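Local structure of RNA-dependent RNA polymerase (Qualyub virus, 6DX1) at residues Glu86-Glu91 and Glu95-Gly100. The protein probably removes ubiquitin from host proteins as a cysteine protease, through the viral ovarian tumor (vOTU) domain of the nairovirus polymerase. Residues are numbered along the deposited sequence; the frame is centred on the assembly and turned at random.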
loop_
_atom_site.group_PDB
_atom_site.type_symbol
_atom_site.label_atom_id
_atom_site.label_comp_id
_atom_site.label_asym_id
_atom_site.label_seq_id
_atom_site.Cartn_x
_atom_site.Cartn_y
_atom_site.Cartn_z
ATOM N N GLU A 86 1.280 -16.793 13.135
ATOM C CA GLU A 86 2.437 -17.622 12.824
ATOM C C GLU A 86 2.429 -18.035 11.360
ATOM O O GLU A 86 3.485 -18.083 10.716
ATOM C CB GLU A 86 2.467 -18.844 13.749
ATOM C CG GLU A 86 2.306 -18.516 15.248
ATOM C CD GLU A 86 0.858 -18.221 15.640
ATOM O OE1 GLU A 86 0.621 -17.600 16.693
ATOM O OE2 GLU A 86 -0.048 -18.617 14.886
ATOM N N HIS A 87 1.244 -18.325 10.816
ATOM C CA HIS A 87 1.124 -18.636 9.395
ATOM C C HIS A 87 1.528 -17.440 8.537
ATOM O O HIS A 87 2.274 -17.593 7.563
ATOM C CB HIS A 87 -0.309 -19.084 9.086
ATOM C CG HIS A 87 -0.558 -19.409 7.644
ATOM N ND1 HIS A 87 -1.820 -19.398 7.089
ATOM C CD2 HIS A 87 0.288 -19.758 6.647
ATOM C CE1 HIS A 87 -1.738 -19.715 5.809
ATOM N NE2 HIS A 87 -0.471 -19.942 5.516
ATOM N N TYR A 88 1.064 -16.238 8.895
ATOM C CA TYR A 88 1.465 -15.052 8.138
ATOM C C TYR A 88 2.974 -14.836 8.204
ATOM O O TYR A 88 3.610 -14.535 7.186
ATOM C CB TYR A 88 0.729 -13.808 8.648
ATOM C CG TYR A 88 1.243 -12.548 7.994
ATOM C CD1 TYR A 88 1.008 -12.315 6.653
ATOM C CD2 TYR A 88 2.008 -11.628 8.705
ATOM C CE1 TYR A 88 1.498 -11.186 6.027
ATOM C CE2 TYR A 88 2.507 -10.485 8.089
ATOM C CZ TYR A 88 2.248 -10.282 6.742
ATOM O OH TYR A 88 2.730 -9.166 6.095
ATOM N N ALA A 89 3.562 -14.972 9.396
ATOM C CA ALA A 89 5.003 -14.774 9.537
ATOM C C ALA A 89 5.774 -15.774 8.688
ATOM O O ALA A 89 6.772 -15.418 8.047
ATOM C CB ALA A 89 5.412 -14.895 11.005
ATOM N N ARG A 90 5.313 -17.028 8.669
ATOM C CA ARG A 90 5.972 -18.070 7.892
ATOM C C ARG A 90 5.974 -17.735 6.408
ATOM O O ARG A 90 7.014 -17.829 5.746
ATOM C CB ARG A 90 5.275 -19.414 8.159
ATOM C CG ARG A 90 5.545 -20.546 7.180
ATOM C CD ARG A 90 4.880 -21.842 7.664
ATOM N NE ARG A 90 4.579 -21.796 9.104
ATOM C CZ ARG A 90 3.348 -21.901 9.613
ATOM N NH1 ARG A 90 2.337 -22.076 8.783
ATOM N NH2 ARG A 90 3.111 -21.811 10.929
ATOM N N GLU A 91 4.828 -17.316 5.873
ATOM C CA GLU A 91 4.737 -17.046 4.443
ATOM C C GLU A 91 5.444 -15.750 4.063
ATOM O O GLU A 91 6.083 -15.676 3.008
ATOM C CB GLU A 91 3.272 -17.004 4.012
ATOM C CG GLU A 91 2.589 -18.361 4.093
ATOM C CD GLU A 91 3.189 -19.356 3.125
ATOM O OE1 GLU A 91 3.359 -19.002 1.941
ATOM O OE2 GLU A 91 3.506 -20.487 3.551
ATOM N N GLU A 95 11.234 -16.577 0.530
ATOM C CA GLU A 95 11.745 -16.070 -0.728
ATOM C C GLU A 95 10.619 -16.086 -1.747
ATOM O O GLU A 95 9.934 -17.101 -1.917
ATOM C CB GLU A 95 12.915 -16.935 -1.207
ATOM C CG GLU A 95 13.682 -17.629 -0.078
ATOM C CD GLU A 95 14.743 -18.610 -0.575
ATOM O OE1 GLU A 95 14.557 -19.203 -1.666
ATOM O OE2 GLU A 95 15.760 -18.795 0.131
ATOM N N GLY A 96 10.399 -14.953 -2.400
ATOM C CA GLY A 96 9.356 -14.882 -3.395
ATOM C C GLY A 96 8.024 -14.355 -2.902
ATOM O O GLY A 96 7.070 -14.323 -3.686
ATOM N N TYR A 97 7.922 -13.955 -1.638
ATOM C CA TYR A 97 6.709 -13.297 -1.164
ATOM C C TYR A 97 6.624 -11.883 -1.739
ATOM O O TYR A 97 7.617 -11.156 -1.768
ATOM C CB TYR A 97 6.698 -13.249 0.367
ATOM C CG TYR A 97 5.412 -12.712 0.947
ATOM C CD1 TYR A 97 4.289 -13.521 1.039
ATOM C CD2 TYR A 97 5.318 -11.395 1.399
ATOM C CE1 TYR A 97 3.104 -13.045 1.563
ATOM C CE2 TYR A 97 4.129 -10.910 1.920
ATOM C CZ TYR A 97 3.032 -11.735 1.998
ATOM O OH TYR A 97 1.846 -11.265 2.518
ATOM N N TRP A 98 5.431 -11.501 -2.202
ATOM C CA TRP A 98 5.168 -10.172 -2.757
ATOM C C TRP A 98 4.184 -9.434 -1.862
ATOM O O TRP A 98 3.109 -9.963 -1.559
ATOM C CB TRP A 98 4.580 -10.253 -4.170
ATOM C CG TRP A 98 5.552 -10.623 -5.228
ATOM C CD1 TRP A 98 6.187 -11.828 -5.369
ATOM C CD2 TRP A 98 5.999 -9.801 -6.322
ATOM N NE1 TRP A 98 7.010 -11.803 -6.474
ATOM C CE2 TRP A 98 6.915 -10.574 -7.073
ATOM C CE3 TRP A 98 5.724 -8.488 -6.735
ATOM C CZ2 TRP A 98 7.549 -10.082 -8.208
ATOM C CZ3 TRP A 98 6.363 -7.998 -7.870
ATOM C CH2 TRP A 98 7.267 -8.798 -8.590
ATOM N N GLY A 99 4.542 -8.213 -1.456
ATOM C CA GLY A 99 3.645 -7.420 -0.638
ATOM C C GLY A 99 2.513 -6.806 -1.441
ATOM O O GLY A 99 2.554 -6.697 -2.667
ATOM N N GLY A 100 1.465 -6.401 -0.732
ATOM C CA GLY A 100 0.326 -5.804 -1.400
ATOM C C GLY A 100 -0.821 -5.479 -0.468
ATOM O O GLY A 100 -0.598 -4.913 0.606
#
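Y97 reaches back to Y88 and to the backbone carbonyl of E91 in the loop that joins helices 85-92 and 101-111 of the OTU-like cysteine protease domain, where the connection after helix 85-92 folds against that helix before helix 101-111 begins. The contact is small, 142 Å² over both sides, and the nearest CA atoms across the contact, those of E91 and Y97, are 7.0 Å apart.

Two kinds of van der Waals contact account for it. In the aromatic pair the side chains cross at about a right angle, and the phenol oxygen of Y97 lies near the plane of the Y88 ring, at its edge, with OH of Y97 3.5 Å from CE1 of Y88. The second is backbone to ring: the carbonyl O of E91 sits obliquely 3.4 Å from CD1 of Y97 and also touches CB of Y97 at 3.6 Å.

The polar ends converge on one outside partner. With CG of Y97 anti to its own N (chi1 -174°), the ring extends toward helix 85-92, and both phenols hydrogen-bond to E103 of helix 101-111. Its carboxylate therefore ties both segments to the next helix: OE2 accepts both hydroxyls, while OE1 takes the backbone N of G100, the N-cap residue.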